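Local coordinates for nucleotidyl transferase AbiEii/AbiGii toxin family protein (Mycobacterium tuberculosis, PDB 6Y56) that is a toxin of a toxin-antitoxin system and probably acts as a nucleotidyltransferase, in a family linked to inactivation of tRNA acceptor stems, at residues A[18-23]-A[119-124]; A[92-97]-A[112-117]; A[133-138]-A[162-167]; A[198-203]-A[260-265]. One frame throughout, in Å; residues are numbered along the deposited sequence.

Interaction 1 of 4, residues A[18-23]-A[119-124]; sequences AYDAAL and EPRIVA
Pro120 sits against the first turn of helix 19-38, its CB 3.8 Å from Asp20 CB and 3.5 Å from the backbone O of Asp20. This is the tight half of the contact. One turn along, Leu23 crosses the proline ring at about a right angle and brings CD2 to 3.8 Å from Pro120 CD. On the other flank Ile122 holds CG1 anti to its backbone N (chi1 -175°) and continues extended, and its CD1 ends 3.9 Å from Ala21 CB; its CG2 branch lies near the carbonyl O of Asp20. Pro120 also touches Val112, and Ile122 touches Leu24 further along the helix. The segment 119-124 is the connection from strand 107-114 to strand 125-129, neighbouring antiparallel strands of the mixed sheet in this nucleotidyltransferase-family fold, and the contact lays that connection across the N-terminal end of helix 19-38. The solvent side is polar. Here the chain of exposed Arg121 is bent at chi2 and chi3, and its guanidinium comes back over Asp20. As modelled, Asp20 OD2 takes a hydrogen bond from the backbone N of Arg121 at 2.7 Å and forms a salt bridge with its NH2, also 2.7 Å. OD2 is crowded against the guanidinium, however, so the exact lengths are doubtful. The two planes are 44° apart, and the carboxylate lies over one guanidinium face, offset toward the rim, instead of meeting it edge on.

Interaction 2 of 4, residues A[92-97]-A[112-117]; sequences GGFEFG and VRHTEL
The imidazole of His114 points its CD2 edge at the ring of Phe94, 3.6 Å above that plane and over its centre, an edge-to-face pair with planes 75° apart. His114 CG is anti to the backbone N (chi1 -171°), beside the carbonyl carbon. On the imidazole's own faces lie Leu117 CD1, 4.1 Å above the centre, and, opposite, the backbone O of Gly93 near the rim. Because Gly93 has no side chain, the imidazole can lie close over its backbone. ND1 is gripped twice, accepting from the backbone N of Glu116 at 3.0 Å and of Leu117, both tilted from the ring plane, which is consistent with a neutral ring protonated on NE2. All this sits at one end of the antiparallel beta hairpin made by strands 94-100 and 107-114. Glu95 and Arg113 form a hydrogen-bonded pair of it, Glu95 N to Arg113 O 2.8 Å and Arg113 N to Glu95 O 2.9 Å, and Thr115 N adds a bond to Gly93 O just past the strand. Phe94 and Phe96 share a sheet face with Val112 and His114, toward helix 19-38; Phe96 CD1 rests 3.6 Å from Val112 CG1. On the other face Glu95 OE1 meets Arg113 NH2 in a salt bridge modelled implausibly short.

Interaction 3 of 4, residues A[133-138]-A[162-167]; sequences LALPSE and AEAEAC
Glu165, in the first turn of helix 163-174, holds the backbone of Ala134 and Leu135 in the loop between strands 125-129 and 138-141, a side-chain-to-backbone link in which one carboxylate accepts from two successive amides and ties the way out of the large sheet to the helical part of the fold. Ala134 N meets the syn lone pair of Glu165 OE2 at 2.6 Å in a nearly straight bond (178°), while Leu135 N approaches OE1 at 2.9 Å, also on the syn side but 28° out of the carboxylate plane. With CG anti to the backbone N (chi1 -174°) and the chain extended beyond, the acid spans the gap; OE2 also has a salt bridge to Lys206, consistent with a charged, fixed carboxylate. Leu133 CD2 approaches the same carboxylate, 3.5 Å from Glu165 OE2. The apolar contacts are thinner: Leu135 slides past Glu165 in the opposite direction and sets CD1 4.0 Å from Ala162 CB and 4.4 Å from Ala164 CB. Water completes the join. One molecule donates to Leu135 O and Glu165 OE1 and accepts from the N of Ala162, the N-cap residue. A second accepts from Glu163 N at 2.9 Å and donates to Glu138 OE1, also 2.9 Å.

Interaction 4 of 4, residues A[198-203]-A[260-265]; sequences LVRRLW and FAFLTD
Arg200 and Leu263 bring their CA atoms to 5.7 Å where helix 196-212 runs past the short 3-10 turn that begins at Ala261. Arg200 carries the polar half. It extends through chi1 and chi2 and then bends at chi3 (57°), and its NH1 donates to the backbone O of Phe262 at 2.9 Å. That donor stands 40° above the carbonyl plane, yet the oxygen lies close to the guanidinium plane. Asp265 N binds the same oxygen from the opposite face at 3.1 Å, so two donors hold it. The O of Asp265 lies over one guanidinium face, 3.3 Å above the plane and toward the rim; a water lies 3.0 Å from Asp265 O, and also weakly accepts from Arg200 NE. The apolar half is built round Leu263. Its CD2 touches Trp203 CE3 at 3.8 Å, and CD1 lies over the indole face. Val199 CG1 comes to the edge of the Phe262 ring, 4.3 Å from CZ, with Arg200 NH1 at another part of that edge. An arginine of helix 196-212 thus bonds to a carbonyl of the 3-10 turn that connects helices 249-259 and 268-273, in the C-terminal helical part of the toxin.

How the interactions relate
From the N terminus, helix 19-38 opens interaction 1, which closes almost a hundred residues later on the connection 119-124. Interaction 2, a local hairpin contact, is nested inside that loop, and the two touch where Leu23 CD1 packs on Phe94 CE1; together they tie the sheet and its connection to helix 19-38. Past strand 125-129, interaction 3 closes a short loop over strands 138-141 and 157-160, joining the loop after strand 125-129 to helix 163-174. Interaction 4 follows in series, closing a longer loop, half of it helix and none of it strand, and joins helix 196-212 to the turn before helix 268-273. Interactions 3 and 4 meet through Cys167 and Phe260 and through Leu135 and Leu202. Interactions 1 and 3 have centres about 28 Å apart.

Interaction 1 of 4, residues A[18-23]-A[119-124]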
loop_
_atom_site.group_PDB
_atom_site.type_symbol
_atom_site.label_atom_id
_atom_site.label_comp_id
_atom_site.label_asym_id
_atom_site.label_seq_id
_atom_site.Cartn_x
_atom_site.Cartn_y
_atom_site.Cartn_z
ATOM N N ALA A 18 -1.720 5.823 -19.882
ATOM C CA ALA A 18 -2.107 4.993 -18.745
ATOM C C ALA A 18 -2.494 3.578 -19.145
ATOM O O ALA A 18 -2.917 2.798 -18.279
ATOM C CB ALA A 18 -3.259 5.637 -17.971
ATOM N N TYR A 19 -2.379 3.225 -20.426
ATOM C CA TYR A 19 -2.792 1.893 -20.851
ATOM C C TYR A 19 -2.015 0.808 -20.113
ATOM O O TYR A 19 -2.600 -0.191 -19.669
ATOM C CB TYR A 19 -2.603 1.738 -22.362
ATOM C CG TYR A 19 -3.013 0.380 -22.864
ATOM C CD1 TYR A 19 -4.321 0.134 -23.236
ATOM C CD2 TYR A 19 -2.097 -0.669 -22.939
ATOM C CE1 TYR A 19 -4.714 -1.107 -23.683
ATOM C CE2 TYR A 19 -2.480 -1.918 -23.379
ATOM C CZ TYR A 19 -3.793 -2.130 -23.753
ATOM O OH TYR A 19 -4.199 -3.371 -24.199
ATOM N N ASP A 20 -0.695 0.979 -19.987
ATOM C CA ASP A 20 0.112 -0.045 -19.333
ATOM C C ASP A 20 -0.256 -0.174 -17.860
ATOM O O ASP A 20 -0.314 -1.290 -17.329
ATOM C CB ASP A 20 1.601 0.268 -19.497
ATOM C CG ASP A 20 2.176 -0.247 -20.817
ATOM O OD1 ASP A 20 1.417 -0.752 -21.661
ATOM O OD2 ASP A 20 3.409 -0.158 -20.989
ATOM N N ALA A 21 -0.499 0.952 -17.182
ATOM C CA ALA A 21 -0.944 0.889 -15.792
ATOM C C ALA A 21 -2.289 0.185 -15.671
ATOM O O ALA A 21 -2.519 -0.570 -14.719
ATOM C CB ALA A 21 -1.033 2.294 -15.201
ATOM N N ALA A 22 -3.193 0.416 -16.633
ATOM C CA ALA A 22 -4.489 -0.250 -16.612
ATOM C C ALA A 22 -4.345 -1.746 -16.853
ATOM O O ALA A 22 -5.042 -2.548 -16.223
ATOM C CB ALA A 22 -5.435 0.384 -17.636
ATOM N N LEU A 23 -3.450 -2.135 -17.763
ATOM C CA LEU A 23 -3.216 -3.552 -17.999
ATOM C C LEU A 23 -2.628 -4.219 -16.763
ATOM O O LEU A 23 -3.003 -5.345 -16.417
ATOM C CB LEU A 23 -2.304 -3.740 -19.212
ATOM C CG LEU A 23 -2.045 -5.177 -19.672
ATOM C CD1 LEU A 23 -3.335 -5.922 -19.889
ATOM C CD2 LEU A 23 -1.198 -5.197 -20.940
ATOM N N GLU A 119 2.990 -7.171 -22.809
ATOM C CA GLU A 119 3.629 -6.940 -21.525
ATOM C C GLU A 119 3.670 -5.452 -21.233
ATOM O O GLU A 119 4.322 -4.701 -21.976
ATOM C CB GLU A 119 5.047 -7.506 -21.547
ATOM C CG GLU A 119 5.890 -7.066 -20.367
ATOM C CD GLU A 119 7.165 -7.873 -20.222
ATOM O OE1 GLU A 119 7.418 -8.744 -21.084
ATOM O OE2 GLU A 119 7.910 -7.635 -19.246
ATOM N N PRO A 120 3.009 -4.979 -20.178
ATOM C CA PRO A 120 3.112 -3.557 -19.832
ATOM C C PRO A 120 4.532 -3.202 -19.415
ATOM O O PRO A 120 5.192 -3.944 -18.686
ATOM C CB PRO A 120 2.125 -3.398 -18.670
ATOM C CG PRO A 120 1.959 -4.769 -18.109
ATOM C CD PRO A 120 2.118 -5.717 -19.266
ATOM N N ARG A 121 5.008 -2.065 -19.910
ATOM C CA ARG A 121 6.382 -1.632 -19.657
ATOM C C ARG A 121 6.490 -0.737 -18.434
ATOM O O ARG A 121 7.226 0.252 -18.428
ATOM C CB ARG A 121 6.948 -0.951 -20.898
ATOM C CG ARG A 121 6.894 -1.829 -22.142
ATOM C CD ARG A 121 6.557 -1.034 -23.403
ATOM N NE ARG A 121 5.530 -0.014 -23.196
ATOM C CZ ARG A 121 4.298 -0.080 -23.694
ATOM N NH1 ARG A 121 3.925 -1.128 -24.419
ATOM N NH2 ARG A 121 3.430 0.897 -23.458
ATOM N N ILE A 122 5.758 -1.066 -17.381
ATOM C CA ILE A 122 5.693 -0.255 -16.176
ATOM C C ILE A 122 6.325 -1.036 -15.033
ATOM O O ILE A 122 6.229 -2.265 -14.963
ATOM C CB ILE A 122 4.226 0.130 -15.877
ATOM C CG1 ILE A 122 4.129 1.082 -14.684
ATOM C CG2 ILE A 122 3.373 -1.107 -15.676
ATOM C CD1 ILE A 122 2.748 1.705 -14.529
ATOM N N VAL A 123 7.001 -0.310 -14.145
ATOM C CA VAL A 123 7.659 -0.927 -13.000
ATOM C C VAL A 123 6.606 -1.409 -12.014
ATOM O O VAL A 123 5.727 -0.642 -11.591
ATOM C CB VAL A 123 8.610 0.081 -12.340
ATOM C CG1 VAL A 123 8.879 -0.294 -10.882
ATOM C CG2 VAL A 123 9.894 0.206 -13.146
ATOM N N ALA A 124 6.693 -2.688 -11.638
ATOM C CA ALA A 124 5.769 -3.288 -10.692
ATOM C C ALA A 124 6.551 -4.162 -9.729
ATOM O O ALA A 124 7.582 -4.737 -10.079
ATOM C CB ALA A 124 4.705 -4.121 -11.406
#

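Interaction 2 of 4, residues A[92-97]-A[112-117]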
loop_
_atom_site.group_PDB
_atom_site.type_symbol
_atom_site.label_atom_id
_atom_site.label_comp_id
_atom_site.label_asym_id
_atom_site.label_seq_id
_atom_site.Cartn_x
_atom_site.Cartn_y
_atom_site.Cartn_z
ATOM N N GLY A 92 -5.629 -17.442 -16.859
ATOM C CA GLY A 92 -6.177 -17.086 -18.154
ATOM C C GLY A 92 -5.070 -16.627 -19.081
ATOM O O GLY A 92 -4.050 -17.303 -19.255
ATOM N N GLY A 93 -5.253 -15.446 -19.660
ATOM C CA GLY A 93 -4.305 -14.908 -20.614
ATOM C C GLY A 93 -3.014 -14.374 -20.018
ATOM O O GLY A 93 -2.072 -14.115 -20.773
ATOM N N PHE A 94 -2.944 -14.188 -18.701
ATOM C CA PHE A 94 -1.771 -13.571 -18.091
ATOM C C PHE A 94 -0.780 -14.619 -17.608
ATOM O O PHE A 94 -1.168 -15.628 -17.013
ATOM C CB PHE A 94 -2.156 -12.721 -16.879
ATOM C CG PHE A 94 -2.929 -11.483 -17.220
ATOM C CD1 PHE A 94 -2.284 -10.322 -17.635
ATOM C CD2 PHE A 94 -4.313 -11.495 -17.144
ATOM C CE1 PHE A 94 -3.013 -9.179 -17.952
ATOM C CE2 PHE A 94 -5.048 -10.359 -17.453
ATOM C CZ PHE A 94 -4.400 -9.202 -17.856
ATOM N N GLU A 95 0.502 -14.339 -17.813
ATOM C CA GLU A 95 1.593 -15.083 -17.204
ATOM C C GLU A 95 2.375 -14.129 -16.321
ATOM O O GLU A 95 2.566 -12.961 -16.677
ATOM C CB GLU A 95 2.537 -15.667 -18.266
ATOM C CG GLU A 95 3.572 -16.634 -17.695
ATOM C CD GLU A 95 4.594 -17.077 -18.727
ATOM O OE1 GLU A 95 4.269 -17.065 -19.933
ATOM O OE2 GLU A 95 5.722 -17.437 -18.330
ATOM N N PHE A 96 2.822 -14.630 -15.173
ATOM C CA PHE A 96 3.496 -13.822 -14.171
ATOM C C PHE A 96 4.898 -14.345 -13.918
ATOM O O PHE A 96 5.166 -15.541 -14.033
ATOM C CB PHE A 96 2.726 -13.853 -12.857
ATOM C CG PHE A 96 1.325 -13.327 -12.987
ATOM C CD1 PHE A 96 1.065 -11.971 -12.832
ATOM C CD2 PHE A 96 0.276 -14.167 -13.315
ATOM C CE1 PHE A 96 -0.219 -11.474 -12.963
ATOM C CE2 PHE A 96 -1.017 -13.660 -13.444
ATOM C CZ PHE A 96 -1.255 -12.317 -13.277
ATOM N N GLY A 97 5.781 -13.433 -13.554
ATOM C CA GLY A 97 7.104 -13.806 -13.089
ATOM C C GLY A 97 7.545 -12.817 -12.036
ATOM O O GLY A 97 7.167 -11.640 -12.067
ATOM N N VAL A 112 4.509 -9.090 -15.950
ATOM C CA VAL A 112 3.268 -9.706 -16.391
ATOM C C VAL A 112 3.232 -9.639 -17.910
ATOM O O VAL A 112 3.719 -8.677 -18.508
ATOM C CB VAL A 112 2.010 -9.069 -15.744
ATOM C CG1 VAL A 112 2.209 -8.823 -14.248
ATOM C CG2 VAL A 112 1.639 -7.777 -16.399
ATOM N N ARG A 113 2.687 -10.676 -18.530
ATOM C CA ARG A 113 2.564 -10.691 -19.981
ATOM C C ARG A 113 1.244 -11.335 -20.359
ATOM O O ARG A 113 0.922 -12.426 -19.883
ATOM C CB ARG A 113 3.720 -11.459 -20.626
ATOM C CG ARG A 113 3.736 -11.375 -22.144
ATOM C CD ARG A 113 4.771 -12.330 -22.719
ATOM N NE ARG A 113 4.683 -13.641 -22.085
ATOM C CZ ARG A 113 3.777 -14.563 -22.397
ATOM N NH1 ARG A 113 2.875 -14.319 -23.340
ATOM N NH2 ARG A 113 3.767 -15.727 -21.761
ATOM N N HIS A 114 0.483 -10.669 -21.213
ATOM C CA HIS A 114 -0.774 -11.221 -21.680
ATOM C C HIS A 114 -0.602 -11.729 -23.102
ATOM O O HIS A 114 0.052 -11.080 -23.922
ATOM C CB HIS A 114 -1.882 -10.174 -21.633
ATOM C CG HIS A 114 -3.237 -10.736 -21.906
ATOM N ND1 HIS A 114 -3.710 -10.933 -23.187
ATOM C CD2 HIS A 114 -4.210 -11.175 -21.074
ATOM C CE1 HIS A 114 -4.922 -11.453 -23.131
ATOM N NE2 HIS A 114 -5.250 -11.609 -21.861
ATOM N N THR A 115 -1.207 -12.887 -23.383
ATOM C CA THR A 115 -1.016 -13.545 -24.675
ATOM C C THR A 115 -1.339 -12.618 -25.840
ATOM O O THR A 115 -0.612 -12.590 -26.839
ATOM C CB THR A 115 -1.873 -14.811 -24.751
ATOM O OG1 THR A 115 -3.261 -14.455 -24.684
ATOM C CG2 THR A 115 -1.536 -15.761 -23.606
ATOM N N GLU A 116 -2.427 -11.855 -25.734
ATOM C CA GLU A 116 -2.837 -10.926 -26.779
ATOM C C GLU A 116 -2.388 -9.497 -26.521
ATOM O O GLU A 116 -1.876 -8.839 -27.432
ATOM C CB GLU A 116 -4.361 -10.955 -26.942
ATOM C CG GLU A 116 -4.955 -12.364 -26.981
ATOM C CD GLU A 116 -6.449 -12.383 -26.682
ATOM O OE1 GLU A 116 -6.858 -12.994 -25.667
ATOM O OE2 GLU A 116 -7.217 -11.786 -27.467
ATOM N N LEU A 117 -2.553 -9.005 -25.297
ATOM C CA LEU A 117 -2.328 -7.600 -24.998
ATOM C C LEU A 117 -0.878 -7.276 -24.670
ATOM O O LEU A 117 -0.529 -6.094 -24.579
ATOM C CB LEU A 117 -3.252 -7.165 -23.866
ATOM C CG LEU A 117 -4.696 -7.562 -24.172
ATOM C CD1 LEU A 117 -5.612 -7.240 -23.014
ATOM C CD2 LEU A 117 -5.177 -6.876 -25.450
#

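Interaction 3 of 4, residues A[133-138]-A[162-167]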
loop_
_atom_site.group_PDB
_atom_site.type_symbol
_atom_site.label_atom_id
_atom_site.label_comp_id
_atom_site.label_asym_id
_atom_site.label_seq_id
_atom_site.Cartn_x
_atom_site.Cartn_y
_atom_site.Cartn_z
ATOM N N LEU A 133 1.190 -6.685 11.737
ATOM C CA LEU A 133 0.237 -5.587 11.823
ATOM C C LEU A 133 -0.290 -5.462 13.244
ATOM O O LEU A 133 -0.357 -6.434 14.002
ATOM C CB LEU A 133 -0.935 -5.804 10.872
ATOM C CG LEU A 133 -0.551 -5.687 9.399
ATOM C CD1 LEU A 133 -1.732 -6.015 8.512
ATOM C CD2 LEU A 133 -0.013 -4.294 9.065
ATOM N N ALA A 134 -0.671 -4.244 13.601
ATOM C CA ALA A 134 -1.134 -3.972 14.953
ATOM C C ALA A 134 -2.612 -4.276 15.139
ATOM O O ALA A 134 -3.016 -4.668 16.237
ATOM C CB ALA A 134 -0.874 -2.508 15.310
ATOM N N LEU A 135 -3.426 -4.111 14.099
ATOM C CA LEU A 135 -4.872 -4.214 14.196
ATOM C C LEU A 135 -5.387 -5.392 13.382
ATOM O O LEU A 135 -4.776 -5.773 12.381
ATOM C CB LEU A 135 -5.532 -2.936 13.662
ATOM C CG LEU A 135 -5.172 -1.641 14.378
ATOM C CD1 LEU A 135 -5.946 -0.489 13.766
ATOM C CD2 LEU A 135 -5.471 -1.756 15.868
ATOM N N PRO A 136 -6.525 -5.971 13.768
ATOM C CA PRO A 136 -7.104 -7.051 12.965
ATOM C C PRO A 136 -7.439 -6.561 11.568
ATOM O O PRO A 136 -7.838 -5.415 11.364
ATOM C CB PRO A 136 -8.376 -7.423 13.734
ATOM C CG PRO A 136 -8.125 -6.957 15.128
ATOM C CD PRO A 136 -7.285 -5.724 15.006
ATOM N N SER A 137 -7.278 -7.450 10.597
ATOM C CA SER A 137 -7.599 -7.103 9.221
ATOM C C SER A 137 -9.108 -6.993 9.032
ATOM O O SER A 137 -9.909 -7.467 9.850
ATOM C CB SER A 137 -7.080 -8.179 8.267
ATOM O OG SER A 137 -7.566 -9.460 8.616
ATOM N N GLU A 138 -9.483 -6.375 7.924
ATOM C CA GLU A 138 -10.867 -6.243 7.514
ATOM C C GLU A 138 -10.967 -7.017 6.221
ATOM O O GLU A 138 -10.348 -6.676 5.209
ATOM C CB GLU A 138 -11.195 -4.780 7.281
ATOM C CG GLU A 138 -12.681 -4.490 7.099
ATOM C CD GLU A 138 -13.017 -3.031 6.876
ATOM O OE1 GLU A 138 -12.093 -2.221 6.687
ATOM O OE2 GLU A 138 -14.219 -2.705 6.897
ATOM N N ALA A 162 -6.427 -2.681 8.281
ATOM C CA ALA A 162 -7.427 -1.752 8.781
ATOM C C ALA A 162 -7.103 -0.350 8.300
ATOM O O ALA A 162 -5.932 0.029 8.161
ATOM C CB ALA A 162 -7.438 -1.769 10.307
ATOM N N GLU A 163 -8.152 0.436 8.051
ATOM C CA GLU A 163 -7.961 1.749 7.453
ATOM C C GLU A 163 -7.119 2.672 8.335
ATOM O O GLU A 163 -6.287 3.423 7.821
ATOM C CB GLU A 163 -9.306 2.381 7.106
ATOM C CG GLU A 163 -9.128 3.645 6.312
ATOM C CD GLU A 163 -10.411 4.163 5.707
ATOM O OE1 GLU A 163 -11.361 3.367 5.534
ATOM O OE2 GLU A 163 -10.445 5.369 5.383
ATOM N N ALA A 164 -7.318 2.639 9.655
ATOM C CA ALA A 164 -6.508 3.477 10.539
ATOM C C ALA A 164 -5.039 3.091 10.457
ATOM O O ALA A 164 -4.153 3.955 10.523
ATOM C CB ALA A 164 -6.987 3.339 11.981
ATOM N N GLU A 165 -4.760 1.789 10.336
ATOM C CA GLU A 165 -3.383 1.328 10.236
ATOM C C GLU A 165 -2.779 1.669 8.876
ATOM O O GLU A 165 -1.598 2.006 8.790
ATOM C CB GLU A 165 -3.306 -0.168 10.537
ATOM C CG GLU A 165 -1.888 -0.695 10.605
ATOM C CD GLU A 165 -1.765 -1.959 11.418
ATOM O OE1 GLU A 165 -2.793 -2.633 11.665
ATOM O OE2 GLU A 165 -0.631 -2.291 11.813
ATOM N N ALA A 166 -3.566 1.577 7.802
ATOM C CA ALA A 166 -3.057 1.974 6.492
ATOM C C ALA A 166 -2.661 3.445 6.486
ATOM O O ALA A 166 -1.614 3.819 5.936
ATOM C CB ALA A 166 -4.120 1.713 5.422
ATOM N N CYS A 167 -3.476 4.291 7.120
ATOM C CA CYS A 167 -3.154 5.707 7.189
ATOM C C CYS A 167 -1.891 5.932 8.019
ATOM O O CYS A 167 -0.991 6.677 7.605
ATOM C CB CYS A 167 -4.350 6.463 7.760
ATOM S SG CYS A 167 -4.187 8.248 7.682
HETATM O O HOH W 1 -4.671 -4.008 10.134
HETATM O O HOH W 2 -10.827 -0.461 8.628
#

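Interaction 4 of 4, residues A[198-203]-A[260-265]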
loop_
_atom_site.group_PDB
_atom_site.type_symbol
_atom_site.label_atom_id
_atom_site.label_comp_id
_atom_site.label_asym_id
_atom_site.label_seq_id
_atom_site.Cartn_x
_atom_site.Cartn_y
_atom_site.Cartn_z
ATOM N N LEU A 198 -6.329 7.133 17.283
ATOM C CA LEU A 198 -5.774 5.836 16.918
ATOM C C LEU A 198 -4.732 5.960 15.812
ATOM O O LEU A 198 -3.663 5.340 15.897
ATOM C CB LEU A 198 -6.917 4.913 16.500
ATOM C CG LEU A 198 -6.502 3.536 15.988
ATOM C CD1 LEU A 198 -5.757 2.718 17.037
ATOM C CD2 LEU A 198 -7.763 2.806 15.548
ATOM N N VAL A 199 -5.017 6.770 14.787
ATOM C CA VAL A 199 -4.042 6.999 13.722
ATOM C C VAL A 199 -2.774 7.628 14.288
ATOM O O VAL A 199 -1.654 7.210 13.961
ATOM C CB VAL A 199 -4.651 7.843 12.587
ATOM C CG1 VAL A 199 -3.550 8.304 11.627
ATOM C CG2 VAL A 199 -5.667 7.029 11.823
ATOM N N ARG A 200 -2.919 8.606 15.183
ATOM C CA ARG A 200 -1.747 9.266 15.746
ATOM C C ARG A 200 -0.928 8.304 16.594
ATOM O O ARG A 200 0.309 8.282 16.504
ATOM C CB ARG A 200 -2.202 10.465 16.573
ATOM C CG ARG A 200 -1.081 11.241 17.254
ATOM C CD ARG A 200 -1.610 12.489 17.972
ATOM N NE ARG A 200 -2.634 12.143 18.947
ATOM C CZ ARG A 200 -3.852 12.672 19.006
ATOM N NH1 ARG A 200 -4.239 13.627 18.173
ATOM N NH2 ARG A 200 -4.688 12.248 19.939
ATOM N N ARG A 201 -1.599 7.507 17.431
ATOM C CA ARG A 201 -0.912 6.521 18.259
ATOM C C ARG A 201 -0.182 5.504 17.398
ATOM O O ARG A 201 1.008 5.235 17.609
ATOM C CB ARG A 201 -1.918 5.846 19.200
ATOM C CG ARG A 201 -1.386 4.651 19.994
ATOM C CD ARG A 201 -0.199 5.018 20.863
ATOM N NE ARG A 201 -0.502 6.077 21.825
ATOM C CZ ARG A 201 -0.763 5.874 23.114
ATOM N NH1 ARG A 201 -0.993 6.912 23.911
ATOM N NH2 ARG A 201 -0.785 4.643 23.609
ATOM N N LEU A 202 -0.870 4.954 16.402
ATOM C CA LEU A 202 -0.251 3.965 15.528
ATOM C C LEU A 202 0.914 4.563 14.753
ATOM O O LEU A 202 1.923 3.885 14.540
ATOM C CB LEU A 202 -1.288 3.393 14.564
ATOM C CG LEU A 202 -2.260 2.384 15.155
ATOM C CD1 LEU A 202 -3.342 2.083 14.133
ATOM C CD2 LEU A 202 -1.504 1.126 15.527
ATOM N N TRP A 203 0.787 5.819 14.306
ATOM C CA TRP A 203 1.876 6.485 13.592
ATOM C C TRP A 203 3.144 6.509 14.437
ATOM O O TRP A 203 4.224 6.121 13.978
ATOM C CB TRP A 203 1.447 7.907 13.219
ATOM C CG TRP A 203 2.510 8.763 12.604
ATOM C CD1 TRP A 203 3.239 8.495 11.485
ATOM C CD2 TRP A 203 2.947 10.039 13.074
ATOM N NE1 TRP A 203 4.094 9.538 11.223
ATOM C CE2 TRP A 203 3.940 10.497 12.186
ATOM C CE3 TRP A 203 2.593 10.839 14.159
ATOM C CZ2 TRP A 203 4.587 11.727 12.349
ATOM C CZ3 TRP A 203 3.227 12.052 14.321
ATOM C CH2 TRP A 203 4.218 12.484 13.418
ATOM N N PHE A 260 -4.079 16.818 8.734
ATOM C CA PHE A 260 -3.305 16.033 9.684
ATOM C C PHE A 260 -2.704 16.873 10.801
ATOM O O PHE A 260 -1.824 16.396 11.528
ATOM C CB PHE A 260 -2.287 15.156 8.957
ATOM C CG PHE A 260 -2.935 13.995 8.245
ATOM C CD1 PHE A 260 -3.270 12.848 8.944
ATOM C CD2 PHE A 260 -3.272 14.081 6.904
ATOM C CE1 PHE A 260 -3.904 11.787 8.309
ATOM C CE2 PHE A 260 -3.899 13.023 6.264
ATOM C CZ PHE A 260 -4.216 11.879 6.970
ATOM N N ALA A 261 -3.206 18.096 10.980
ATOM C CA ALA A 261 -2.791 18.929 12.106
ATOM C C ALA A 261 -2.937 18.212 13.446
ATOM O O ALA A 261 -2.157 18.472 14.370
ATOM C CB ALA A 261 -3.607 20.226 12.108
ATOM N N PHE A 262 -3.915 17.304 13.571
ATOM C CA PHE A 262 -4.132 16.585 14.825
ATOM C C PHE A 262 -2.920 15.780 15.268
ATOM O O PHE A 262 -2.826 15.423 16.446
ATOM C CB PHE A 262 -5.376 15.677 14.741
ATOM C CG PHE A 262 -5.211 14.486 13.820
ATOM C CD1 PHE A 262 -4.686 13.283 14.284
ATOM C CD2 PHE A 262 -5.580 14.580 12.493
ATOM C CE1 PHE A 262 -4.536 12.204 13.430
ATOM C CE2 PHE A 262 -5.437 13.507 11.637
ATOM C CZ PHE A 262 -4.908 12.311 12.103
ATOM N N LEU A 263 -1.994 15.477 14.356
ATOM C CA LEU A 263 -0.795 14.753 14.757
ATOM C C LEU A 263 0.051 15.547 15.735
ATOM O O LEU A 263 0.882 14.961 16.432
ATOM C CB LEU A 263 0.051 14.383 13.535
ATOM C CG LEU A 263 -0.606 13.420 12.551
ATOM C CD1 LEU A 263 0.277 13.318 11.328
ATOM C CD2 LEU A 263 -0.831 12.046 13.179
ATOM N N THR A 264 -0.147 16.863 15.807
ATOM C CA THR A 264 0.604 17.677 16.753
ATOM C C THR A 264 0.210 17.397 18.191
ATOM O O THR A 264 1.015 17.638 19.099
ATOM C CB THR A 264 0.430 19.161 16.415
ATOM O OG1 THR A 264 1.526 19.895 16.959
ATOM C CG2 THR A 264 -0.871 19.699 16.965
ATOM N N ASP A 265 -0.994 16.884 18.421
ATOM C CA ASP A 265 -1.504 16.691 19.774
ATOM C C ASP A 265 -1.028 15.380 20.387
ATOM O O ASP A 265 -1.816 14.625 20.963
ATOM C CB ASP A 265 -3.030 16.816 19.790
ATOM C CG ASP A 265 -3.508 18.174 19.306
ATOM O OD1 ASP A 265 -2.804 19.179 19.560
ATOM O OD2 ASP A 265 -4.581 18.240 18.668
HETATM O O HOH W 3 -2.613 11.907 21.953
#